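Local atomic coordinates of cytochrome P450 monooxygenase (Rhodococcus sp. ECU0066, PDB entry 6KBH), a protein that probably acts as a self-sufficient cytochrome P450 monooxygenase, with heme, FMN and a 2Fe-2S cluster carried on one chain. Residues 513-517 / 518-522; 586-589 / 590-593; 610-613 / 614-618; 549-552 / 553-557. One frame throughout, in Å; residues are numbered along the deposited sequence.

Contact 1: 513-517 / 518-522; sequences VDCGA and VSRQY. With FMN (flavin mononucleotide), chain B.
V513 and R520 form an antiparallel hydrogen-bonded pair. V513 N donates to R520 O at 2.9 Å, and R520 N donates back to V513 O at 3.1 Å. Beyond them a type II' turn runs from C515 to V518, with G516 at a positive phi of 74° that favours glycine.

The side chain of R520 starts on the same face as V513 and C515. Its CB lies 4.1 Å from C515 SG, and CG is equally near that sulfur. CG stands anti to the carbonyl carbon (chi1 -54°), and the chain bends at chi2 (-82°), which sends its end to FMN. CD lies 3.6 Å from FMN O1P. NH2 donates to FMN O1P at 2.7 Å, at the guanidinium edge near its plane; NE is also turned to this oxygen, but too close to be trusted. V518 CG2 lies 3.9 Å above one guanidinium face, toward the rim. NH1 adds a weak bond to S519 O. R545, another residue of the FMN site, is alongside.

The Y522 ring has C515 SG at its edge, 3.9 Å from Y522 CE2. V513 CG1 approaches Y522 CD2 at 3.7 Å, the side chains crossing at about a right angle. Y522 OH and FMN O4' share a weak hydrogen bond.

This is a beta hairpin of the flavin-binding barrel of the ferredoxin reductase family. R520, Y522 and S523 fit the family's RxYS flavin motif.

Contact 2: 586-589 / 590-593; sequences IGIT and PVIA. With FMN (flavin mononucleotide), chain B.
I588 O accepts the N-H of I592 at 3.0 Å, the one hydrogen bond joining the two segments, an i to i+4 helical bond. The segments form the start of helix 588-601 in the beta-alpha-beta unit of strands 578-584 and 605-611. It is the glycine-rich turn of ferredoxin reductase-like nucleotide-binding domains.

A second set of hydrogen bonds grips I586 O. T589 OG1 donates to it at 2.8 Å, in line with the carbonyl bond, and T589 N donates to the same I586 O at 3.1 Å. The hydroxyl reaches back because OG1 sits between the backbone N and the carbonyl carbon (chi1 37°).

Among the apolar contacts, I588 CD1 meets V591 CG1 at 4.0 Å, at a slant. F619 and L623 pack on I588 and I592, while V591 lies against F581 and A583 of the central strand. The P590 ring places CD 3.2 Å from G587 O, and S523 of the flavin site packs on P590.

The flavin is met by its methyl edge. T589 OG1 and T589 CG2 both flank FMN C7M, CG2 at 3.6 Å. With an alanine here, I586 O would probably keep just its backbone bond from this residue, and a gap would open beside that methyl. I586 CG1 touches both methyls, 3.4 Å from FMN C7M and 3.5 Å from FMN C8M.

Contact 3: 610-613 / 614-618; sequences AGRS and RTSMA
S613 O and S616 OG join across the bend that follows strand 605-611. The S616 hydroxyl donates to S613 O at 3.2 Å, from 36° out of the carbonyl plane. It gets there because OG lies between the backbone N and the carbonyl carbon (chi1 66°). S616 N adds a weak bond to the same oxygen. S613 OG and T615 OG1 are 2.9 Å apart. T615 OG1 is also bonded to D487, and S613 OG weakly to D637. R614 turns outward to a salt bridge with E638.

The van der Waals contacts come from M617 and R612. The thioether of M617 bends back over the strand end: SD is 3.5 Å from G611 N, and CG is 3.9 Å from G611 CA. V633 of the neighbouring strand also touches M617. On the outer side, R612 CG lies 3.4 Å from S616 OG.

A type I turn from R614 to M617 thus links the parallel sheet to helix 620-625. Its polar side relies on small hydroxyls tied to backbone and nearby acids, and its inner side on the M617 thioether laid against G611 and S613 O.

Contact 4: 549-552 / 553-557; sequences RWIH and TELAV
W550 O is gripped by two backbone N-H groups. E554 N donates to it at 2.9 Å, and T553 N adds a weak bond at 3.3 Å to W550 O. The stronger bond of T553 N goes to R549 O at 2.7 Å, so this N-H is shared between two carbonyls in the last turn of helix 547-554. T553 CG2 leans on the same R549 O at 3.2 Å.

The W550 indole lies across two side chains. Its CG is anti to the backbone N (chi1 -177°), which swings the ring along the helix flank. E554 OE1 lies 3.7 Å from W550 CD1, with the carboxylate and ring planes 69° apart. At the other end of the ring, W550 CZ3 meets L555 CD1 at 4.0 Å, at about a right angle. The ring also packs on C515. An alanine in its place would probably leave L555 CD1 without this neighbour and open a gap beside C515.

L555 turns back under the helix, its CB 3.4 Å from I551 O, and packs on V479 and L482 of the barrel. I551 packs on V538, on I492 and on C515, while the H552 ring meets that of H540.

R549 N is held by S544 OG. The helix N-terminus, with its G547 and S548 N-H groups on FMN, probably helps to offset the phosphate charge, while W550 and L555 pack its C-terminal turn on the barrel strands.

Contacts 1 and 4 belong to the flavin-binding barrel and touch directly: I551 CD1 is 3.5 Å from C515 SG and from Y522 CE2, and W550 CE3 lies 3.8 Å from C515 CA. The helix thus packs on the face of the hairpin that carries R520. Contacts 2 and 3 belong to the parallel-sheet domain, where I588 CG1 lies 4.0 Å from A618 O. FMN lies between contacts 1 and 2 and touches both. Contact 1 holds its phosphate and ribityl chain, and contact 2 its methyl edge; their centres are about 19 Å apart. Contact 3 stays clear of the flavin, its S616 side chain about 12 Å away. The S519 side chain of contact 1 is about 8 Å from the 2Fe-2S cluster.

Contact 1: 513-517 / 518-522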
loop_
_atom_site.group_PDB
_atom_site.type_symbol
_atom_site.label_atom_id
_atom_site.label_comp_id
_atom_site.label_asym_id
_atom_site.label_seq_id
_atom_site.Cartn_x
_atom_site.Cartn_y
_atom_site.Cartn_z
ATOM N N VAL A 513 -8.718 -7.817 14.172
ATOM C CA VAL A 513 -8.560 -9.215 13.792
ATOM C C VAL A 513 -9.402 -9.470 12.549
ATOM O O VAL A 513 -10.580 -9.100 12.505
ATOM C CB VAL A 513 -8.967 -10.155 14.943
ATOM C CG1 VAL A 513 -10.301 -9.726 15.537
ATOM C CG2 VAL A 513 -9.026 -11.587 14.461
ATOM N N ASP A 514 -8.797 -10.093 11.539
ATOM C CA ASP A 514 -9.494 -10.359 10.283
ATOM C C ASP A 514 -10.486 -11.497 10.468
ATOM O O ASP A 514 -10.094 -12.664 10.510
ATOM C CB ASP A 514 -8.493 -10.701 9.185
ATOM C CG ASP A 514 -7.724 -9.498 8.707
ATOM O OD1 ASP A 514 -7.943 -8.398 9.256
ATOM O OD2 ASP A 514 -6.905 -9.653 7.778
ATOM N N CYS A 515 -11.778 -11.175 10.537
ATOM C CA CYS A 515 -12.807 -12.202 10.704
ATOM C C CYS A 515 -13.288 -12.635 9.323
ATOM O O CYS A 515 -14.328 -12.205 8.818
ATOM C CB CYS A 515 -13.947 -11.687 11.570
ATOM S SG CYS A 515 -13.395 -10.862 13.074
ATOM N N GLY A 516 -12.506 -13.515 8.706
ATOM C CA GLY A 516 -12.795 -13.900 7.336
ATOM C C GLY A 516 -12.410 -12.779 6.391
ATOM O O GLY A 516 -11.283 -12.272 6.422
ATOM N N ALA A 517 -13.357 -12.372 5.547
ATOM C CA ALA A 517 -13.108 -11.320 4.570
ATOM C C ALA A 517 -13.225 -9.916 5.153
ATOM O O ALA A 517 -13.043 -8.943 4.412
ATOM C CB ALA A 517 -14.065 -11.466 3.384
ATOM N N VAL A 518 -13.519 -9.780 6.447
ATOM C CA VAL A 518 -13.625 -8.477 7.088
ATOM C C VAL A 518 -12.724 -8.441 8.313
ATOM O O VAL A 518 -12.273 -9.472 8.818
ATOM C CB VAL A 518 -15.075 -8.130 7.492
ATOM C CG1 VAL A 518 -15.846 -7.594 6.300
ATOM C CG2 VAL A 518 -15.765 -9.346 8.090
ATOM N N SER A 519 -12.463 -7.227 8.787
ATOM C CA SER A 519 -11.745 -7.001 10.031
ATOM C C SER A 519 -12.670 -6.327 11.034
ATOM O O SER A 519 -13.424 -5.414 10.685
ATOM C CB SER A 519 -10.496 -6.140 9.807
ATOM O OG SER A 519 -10.834 -4.786 9.556
ATOM N N ARG A 520 -12.618 -6.794 12.277
ATOM C CA ARG A 520 -13.334 -6.181 13.383
ATOM C C ARG A 520 -12.362 -6.015 14.542
ATOM O O ARG A 520 -11.321 -6.673 14.598
ATOM C CB ARG A 520 -14.544 -7.025 13.820
ATOM C CG ARG A 520 -15.519 -7.366 12.699
ATOM C CD ARG A 520 -16.481 -6.222 12.421
ATOM N NE ARG A 520 -17.537 -6.617 11.495
ATOM C CZ ARG A 520 -17.556 -6.308 10.202
ATOM N NH1 ARG A 520 -16.573 -5.593 9.674
ATOM N NH2 ARG A 520 -18.560 -6.713 9.436
ATOM N N GLN A 521 -12.707 -5.128 15.472
ATOM C CA GLN A 521 -11.912 -4.914 16.671
ATOM C C GLN A 521 -12.661 -5.411 17.897
ATOM O O GLN A 521 -13.876 -5.235 18.005
ATOM C CB GLN A 521 -11.549 -3.440 16.861
ATOM C CG GLN A 521 -11.058 -2.757 15.610
ATOM C CD GLN A 521 -12.012 -1.686 15.143
ATOM O OE1 GLN A 521 -12.150 -0.643 15.783
ATOM N NE2 GLN A 521 -12.690 -1.942 14.032
ATOM N N TYR A 522 -11.922 -6.018 18.823
ATOM C CA TYR A 522 -12.480 -6.530 20.068
ATOM C C TYR A 522 -11.518 -6.222 21.207
ATOM O O TYR A 522 -10.327 -6.529 21.104
ATOM C CB TYR A 522 -12.748 -8.038 19.962
ATOM C CG TYR A 522 -13.665 -8.406 18.808
ATOM C CD1 TYR A 522 -14.944 -7.893 18.740
ATOM C CD2 TYR A 522 -13.249 -9.252 17.783
ATOM C CE1 TYR A 522 -15.797 -8.198 17.709
ATOM C CE2 TYR A 522 -14.113 -9.568 16.726
ATOM C CZ TYR A 522 -15.388 -9.028 16.705
ATOM O OH TYR A 522 -16.297 -9.286 15.705
HETATM N N1 FMN B . -15.767 -2.229 18.095
HETATM C C2 FMN B . -14.929 -1.182 18.108
HETATM O O2 FMN B . -15.039 -0.294 17.202
HETATM N N3 FMN B . -13.977 -1.037 19.040
HETATM C C4 FMN B . -13.857 -1.974 20.001
HETATM O O4 FMN B . -12.903 -1.851 20.957
HETATM C C4A FMN B . -14.716 -3.072 20.014
HETATM N N5 FMN B . -14.583 -3.998 20.977
HETATM C C5A FMN B . -15.411 -5.050 20.974
HETATM C C6 FMN B . -15.250 -5.985 21.980
HETATM C C7 FMN B . -16.075 -7.085 22.028
HETATM C C7M FMN B . -15.779 -8.053 23.200
HETATM C C8 FMN B . -17.082 -7.268 21.072
HETATM C C8M FMN B . -18.009 -8.467 21.082
HETATM C C9 FMN B . -17.251 -6.318 20.071
HETATM C C9A FMN B . -16.407 -5.205 20.005
HETATM N N10 FMN B . -16.542 -4.267 19.041
HETATM C C10 FMN B . -15.696 -3.199 19.035
HETATM C "C1'" FMN B . -17.565 -4.388 17.956
HETATM C "C2'" FMN B . -17.072 -5.216 16.796
HETATM O "O2'" FMN B . -16.063 -4.628 16.084
HETATM C "C3'" FMN B . -18.197 -5.545 15.848
HETATM O "O3'" FMN B . -18.875 -4.418 15.358
HETATM C "C4'" FMN B . -19.195 -6.532 16.493
HETATM O "O4'" FMN B . -18.719 -7.628 17.176
HETATM C "C5'" FMN B . -20.112 -7.194 15.421
HETATM O "O5'" FMN B . -19.493 -7.609 14.178
HETATM P P FMN B . -20.421 -7.918 12.950
HETATM O O1P FMN B . -19.645 -7.758 11.668
HETATM O O2P FMN B . -20.935 -9.322 13.005
HETATM O O3P FMN B . -21.569 -6.959 12.999
#

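Contact 2: 586-589 / 590-593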
loop_
_atom_site.group_PDB
_atom_site.type_symbol
_atom_site.label_atom_id
_atom_site.label_comp_id
_atom_site.label_asym_id
_atom_site.label_seq_id
_atom_site.Cartn_x
_atom_site.Cartn_y
_atom_site.Cartn_z
ATOM N N ILE A 586 -21.718 -6.757 26.333
ATOM C CA ILE A 586 -20.328 -7.126 26.083
ATOM C C ILE A 586 -19.364 -5.966 26.309
ATOM O O ILE A 586 -18.144 -6.166 26.295
ATOM C CB ILE A 586 -20.203 -7.725 24.661
ATOM C CG1 ILE A 586 -18.859 -8.419 24.526
ATOM C CG2 ILE A 586 -20.395 -6.652 23.604
ATOM C CD1 ILE A 586 -18.845 -9.827 25.042
ATOM N N GLY A 587 -19.876 -4.768 26.565
ATOM C CA GLY A 587 -19.030 -3.657 26.966
ATOM C C GLY A 587 -18.236 -3.943 28.229
ATOM O O GLY A 587 -17.443 -3.110 28.674
ATOM N N ILE A 588 -18.448 -5.127 28.812
ATOM C CA ILE A 588 -17.707 -5.549 29.993
ATOM C C ILE A 588 -16.234 -5.782 29.672
ATOM O O ILE A 588 -15.377 -5.680 30.559
ATOM C CB ILE A 588 -18.361 -6.806 30.598
ATOM C CG1 ILE A 588 -17.697 -7.184 31.924
ATOM C CG2 ILE A 588 -18.307 -7.967 29.615
ATOM C CD1 ILE A 588 -17.846 -6.136 33.003
ATOM N N THR A 589 -15.905 -6.085 28.413
ATOM C CA THR A 589 -14.537 -6.488 28.091
ATOM C C THR A 589 -13.507 -5.389 28.342
ATOM O O THR A 589 -12.516 -5.661 29.043
ATOM C CB THR A 589 -14.467 -7.012 26.652
ATOM O OG1 THR A 589 -15.340 -6.250 25.810
ATOM C CG2 THR A 589 -14.874 -8.476 26.611
ATOM N N PRO A 590 -13.645 -4.162 27.823
ATOM C CA PRO A 590 -12.601 -3.166 28.103
ATOM C C PRO A 590 -12.618 -2.668 29.536
ATOM O O PRO A 590 -11.549 -2.400 30.096
ATOM C CB PRO A 590 -12.910 -2.042 27.108
ATOM C CG PRO A 590 -14.366 -2.118 26.923
ATOM C CD PRO A 590 -14.724 -3.580 26.999
ATOM N N VAL A 591 -13.795 -2.549 30.153
ATOM C CA VAL A 591 -13.869 -1.972 31.491
ATOM C C VAL A 591 -13.231 -2.898 32.520
ATOM O O VAL A 591 -12.558 -2.440 33.453
ATOM C CB VAL A 591 -15.329 -1.641 31.850
ATOM C CG1 VAL A 591 -16.222 -2.804 31.541
ATOM C CG2 VAL A 591 -15.442 -1.301 33.306
ATOM N N ILE A 592 -13.420 -4.212 32.368
ATOM C CA ILE A 592 -12.903 -5.147 33.365
ATOM C C ILE A 592 -11.380 -5.093 33.419
ATOM O O ILE A 592 -10.784 -5.277 34.488
ATOM C CB ILE A 592 -13.418 -6.570 33.083
ATOM C CG1 ILE A 592 -13.077 -7.507 34.240
ATOM C CG2 ILE A 592 -12.842 -7.126 31.795
ATOM C CD1 ILE A 592 -14.122 -8.563 34.462
ATOM N N ALA A 593 -10.724 -4.829 32.286
ATOM C CA ALA A 593 -9.283 -4.607 32.316
ATOM C C ALA A 593 -8.948 -3.288 32.997
ATOM O O ALA A 593 -7.911 -3.180 33.659
ATOM C CB ALA A 593 -8.711 -4.646 30.902
HETATM N N1 FMN B . -15.767 -2.229 18.095
HETATM C C2 FMN B . -14.929 -1.182 18.108
HETATM O O2 FMN B . -15.039 -0.294 17.202
HETATM N N3 FMN B . -13.977 -1.037 19.040
HETATM C C4 FMN B . -13.857 -1.974 20.001
HETATM O O4 FMN B . -12.903 -1.851 20.957
HETATM C C4A FMN B . -14.716 -3.072 20.014
HETATM N N5 FMN B . -14.583 -3.998 20.977
HETATM C C5A FMN B . -15.411 -5.050 20.974
HETATM C C6 FMN B . -15.250 -5.985 21.980
HETATM C C7 FMN B . -16.075 -7.085 22.028
HETATM C C7M FMN B . -15.779 -8.053 23.200
HETATM C C8 FMN B . -17.082 -7.268 21.072
HETATM C C8M FMN B . -18.009 -8.467 21.082
HETATM C C9 FMN B . -17.251 -6.318 20.071
HETATM C C9A FMN B . -16.407 -5.205 20.005
HETATM N N10 FMN B . -16.542 -4.267 19.041
HETATM C C10 FMN B . -15.696 -3.199 19.035
HETATM C "C1'" FMN B . -17.565 -4.388 17.956
HETATM C "C2'" FMN B . -17.072 -5.216 16.796
HETATM O "O2'" FMN B . -16.063 -4.628 16.084
HETATM C "C3'" FMN B . -18.197 -5.545 15.848
HETATM O "O3'" FMN B . -18.875 -4.418 15.358
HETATM C "C4'" FMN B . -19.195 -6.532 16.493
HETATM O "O4'" FMN B . -18.719 -7.628 17.176
HETATM C "C5'" FMN B . -20.112 -7.194 15.421
HETATM O "O5'" FMN B . -19.493 -7.609 14.178
HETATM P P FMN B . -20.421 -7.918 12.950
HETATM O O1P FMN B . -19.645 -7.758 11.668
HETATM O O2P FMN B . -20.935 -9.322 13.005
HETATM O O3P FMN B . -21.569 -6.959 12.999
#

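Contact 3: 610-613 / 614-618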
loop_
_atom_site.group_PDB
_atom_site.type_symbol
_atom_site.label_atom_id
_atom_site.label_comp_id
_atom_site.label_asym_id
_atom_site.label_seq_id
_atom_site.Cartn_x
_atom_site.Cartn_y
_atom_site.Cartn_z
ATOM N N ALA A 610 -24.696 -4.063 33.780
ATOM C CA ALA A 610 -26.045 -4.450 33.402
ATOM C C ALA A 610 -26.022 -5.262 32.113
ATOM O O ALA A 610 -25.068 -5.211 31.333
ATOM C CB ALA A 610 -26.948 -3.221 33.229
ATOM N N GLY A 611 -27.095 -6.015 31.899
ATOM C CA GLY A 611 -27.226 -6.829 30.708
ATOM C C GLY A 611 -28.601 -7.452 30.654
ATOM O O GLY A 611 -29.333 -7.472 31.649
ATOM N N ARG A 612 -28.943 -7.965 29.469
ATOM C CA ARG A 612 -30.284 -8.503 29.264
ATOM C C ARG A 612 -30.557 -9.691 30.183
ATOM O O ARG A 612 -31.687 -9.871 30.652
ATOM C CB ARG A 612 -30.483 -8.889 27.796
ATOM C CG ARG A 612 -29.707 -10.119 27.338
ATOM C CD ARG A 612 -29.517 -10.134 25.826
ATOM N NE ARG A 612 -30.751 -10.446 25.108
ATOM C CZ ARG A 612 -31.158 -11.678 24.818
ATOM N NH1 ARG A 612 -30.432 -12.724 25.190
ATOM N NH2 ARG A 612 -32.293 -11.864 24.158
ATOM N N SER A 613 -29.537 -10.498 30.470
ATOM C CA SER A 613 -29.727 -11.713 31.250
ATOM C C SER A 613 -28.450 -12.028 32.014
ATOM O O SER A 613 -27.343 -11.777 31.530
ATOM C CB SER A 613 -30.113 -12.892 30.350
ATOM O OG SER A 613 -30.105 -14.111 31.071
ATOM N N ARG A 614 -28.614 -12.589 33.216
ATOM C CA ARG A 614 -27.447 -12.992 33.993
ATOM C C ARG A 614 -26.736 -14.179 33.350
ATOM O O ARG A 614 -25.517 -14.324 33.495
ATOM C CB ARG A 614 -27.847 -13.325 35.433
ATOM C CG ARG A 614 -26.646 -13.460 36.352
ATOM C CD ARG A 614 -26.967 -13.941 37.762
ATOM N NE ARG A 614 -27.666 -12.964 38.594
ATOM C CZ ARG A 614 -28.915 -13.103 39.025
ATOM N NH1 ARG A 614 -29.625 -14.171 38.686
ATOM N NH2 ARG A 614 -29.463 -12.165 39.788
ATOM N N THR A 615 -27.480 -15.025 32.635
ATOM C CA THR A 615 -26.872 -16.136 31.912
ATOM C C THR A 615 -25.978 -15.632 30.785
ATOM O O THR A 615 -24.941 -16.235 30.488
ATOM C CB THR A 615 -27.955 -17.059 31.357
ATOM O OG1 THR A 615 -28.580 -16.446 30.220
ATOM C CG2 THR A 615 -29.014 -17.338 32.412
ATOM N N SER A 616 -26.373 -14.532 30.143
ATOM C CA SER A 616 -25.660 -13.969 29.005
ATOM C C SER A 616 -24.748 -12.815 29.400
ATOM O O SER A 616 -24.365 -12.011 28.543
ATOM C CB SER A 616 -26.655 -13.512 27.938
ATOM O OG SER A 616 -27.432 -12.421 28.404
ATOM N N MET A 617 -24.404 -12.703 30.678
ATOM C CA MET A 617 -23.508 -11.660 31.166
ATOM C C MET A 617 -22.177 -12.310 31.515
ATOM O O MET A 617 -22.070 -13.024 32.519
ATOM C CB MET A 617 -24.111 -10.929 32.363
ATOM C CG MET A 617 -24.768 -9.609 31.994
ATOM S SD MET A 617 -26.073 -9.110 33.135
ATOM C CE MET A 617 -25.190 -9.061 34.689
ATOM N N ALA A 618 -21.172 -12.063 30.680
ATOM C CA ALA A 618 -19.869 -12.682 30.842
ATOM C C ALA A 618 -19.085 -12.014 31.965
ATOM O O ALA A 618 -19.270 -10.830 32.266
ATOM C CB ALA A 618 -19.075 -12.606 29.539
#

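Contact 4: 549-552 / 553-557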
loop_
_atom_site.group_PDB
_atom_site.type_symbol
_atom_site.label_atom_id
_atom_site.label_comp_id
_atom_site.label_asym_id
_atom_site.label_seq_id
_atom_site.Cartn_x
_atom_site.Cartn_y
_atom_site.Cartn_z
ATOM N N ARG A 549 -20.590 -13.564 13.047
ATOM C CA ARG A 549 -20.994 -14.909 12.653
ATOM C C ARG A 549 -19.786 -15.783 12.356
ATOM O O ARG A 549 -19.676 -16.906 12.864
ATOM C CB ARG A 549 -21.921 -14.857 11.436
ATOM C CG ARG A 549 -23.221 -15.632 11.623
ATOM C CD ARG A 549 -24.094 -15.514 10.387
ATOM N NE ARG A 549 -23.326 -15.812 9.182
ATOM C CZ ARG A 549 -23.103 -14.928 8.219
ATOM N NH1 ARG A 549 -23.591 -13.701 8.334
ATOM N NH2 ARG A 549 -22.386 -15.260 7.156
ATOM N N TRP A 550 -18.868 -15.272 11.531
ATOM C CA TRP A 550 -17.725 -16.070 11.105
ATOM C C TRP A 550 -16.967 -16.649 12.293
ATOM O O TRP A 550 -16.571 -17.822 12.273
ATOM C CB TRP A 550 -16.774 -15.242 10.238
ATOM C CG TRP A 550 -15.656 -16.095 9.747
ATOM C CD1 TRP A 550 -15.658 -16.886 8.638
ATOM C CD2 TRP A 550 -14.393 -16.311 10.393
ATOM N NE1 TRP A 550 -14.465 -17.561 8.535
ATOM C CE2 TRP A 550 -13.673 -17.226 9.601
ATOM C CE3 TRP A 550 -13.798 -15.810 11.555
ATOM C CZ2 TRP A 550 -12.387 -17.649 9.933
ATOM C CZ3 TRP A 550 -12.521 -16.231 11.882
ATOM C CH2 TRP A 550 -11.830 -17.141 11.074
ATOM N N ILE A 551 -16.753 -15.845 13.334
ATOM C CA ILE A 551 -15.996 -16.320 14.490
ATOM C C ILE A 551 -16.723 -17.470 15.173
ATOM O O ILE A 551 -16.106 -18.463 15.580
ATOM C CB ILE A 551 -15.730 -15.165 15.471
ATOM C CG1 ILE A 551 -14.832 -14.109 14.831
ATOM C CG2 ILE A 551 -15.092 -15.699 16.730
ATOM C CD1 ILE A 551 -14.746 -12.837 15.638
ATOM N N HIS A 552 -18.042 -17.358 15.305
ATOM C CA HIS A 552 -18.818 -18.403 15.962
ATOM C C HIS A 552 -19.028 -19.616 15.065
ATOM O O HIS A 552 -19.105 -20.743 15.565
ATOM C CB HIS A 552 -20.177 -17.853 16.396
ATOM C CG HIS A 552 -20.093 -16.732 17.383
ATOM N ND1 HIS A 552 -20.718 -16.771 18.610
ATOM C CD2 HIS A 552 -19.444 -15.545 17.330
ATOM C CE1 HIS A 552 -20.461 -15.654 19.267
ATOM N NE2 HIS A 552 -19.695 -14.892 18.510
ATOM N N THR A 553 -19.120 -19.409 13.752
ATOM C CA THR A 553 -19.561 -20.469 12.857
ATOM C C THR A 553 -18.421 -21.279 12.250
ATOM O O THR A 553 -18.589 -22.483 12.029
ATOM C CB THR A 553 -20.443 -19.886 11.741
ATOM O OG1 THR A 553 -21.233 -20.927 11.159
ATOM C CG2 THR A 553 -19.613 -19.215 10.646
ATOM N N GLU A 554 -17.255 -20.671 11.985
ATOM C CA GLU A 554 -16.258 -21.368 11.179
ATOM C C GLU A 554 -14.829 -21.221 11.698
ATOM O O GLU A 554 -13.884 -21.518 10.958
ATOM C CB GLU A 554 -16.323 -20.895 9.722
ATOM C CG GLU A 554 -17.182 -21.779 8.831
ATOM C CD GLU A 554 -17.300 -21.239 7.422
ATOM O OE1 GLU A 554 -17.166 -20.011 7.244
ATOM O OE2 GLU A 554 -17.528 -22.042 6.493
ATOM N N LEU A 555 -14.640 -20.782 12.940
ATOM C CA LEU A 555 -13.327 -20.780 13.573
ATOM C C LEU A 555 -13.223 -21.989 14.495
ATOM O O LEU A 555 -14.114 -22.226 15.318
ATOM C CB LEU A 555 -13.083 -19.486 14.360
ATOM C CG LEU A 555 -11.791 -19.334 15.186
ATOM C CD1 LEU A 555 -11.485 -17.865 15.414
ATOM C CD2 LEU A 555 -11.837 -20.042 16.533
ATOM N N ALA A 556 -12.133 -22.738 14.364
ATOM C CA ALA A 556 -11.816 -23.832 15.269
ATOM C C ALA A 556 -10.430 -23.613 15.863
ATOM O O ALA A 556 -9.685 -22.725 15.443
ATOM C CB ALA A 556 -11.884 -25.186 14.553
ATOM N N VAL A 557 -10.099 -24.431 16.864
ATOM C CA VAL A 557 -8.753 -24.472 17.428
ATOM C C VAL A 557 -7.777 -24.767 16.295
ATOM O O VAL A 557 -8.117 -25.470 15.336
ATOM C CB VAL A 557 -8.643 -25.525 18.553
ATOM C CG1 VAL A 557 -7.192 -25.823 18.898
ATOM C CG2 VAL A 557 -9.367 -25.062 19.796
#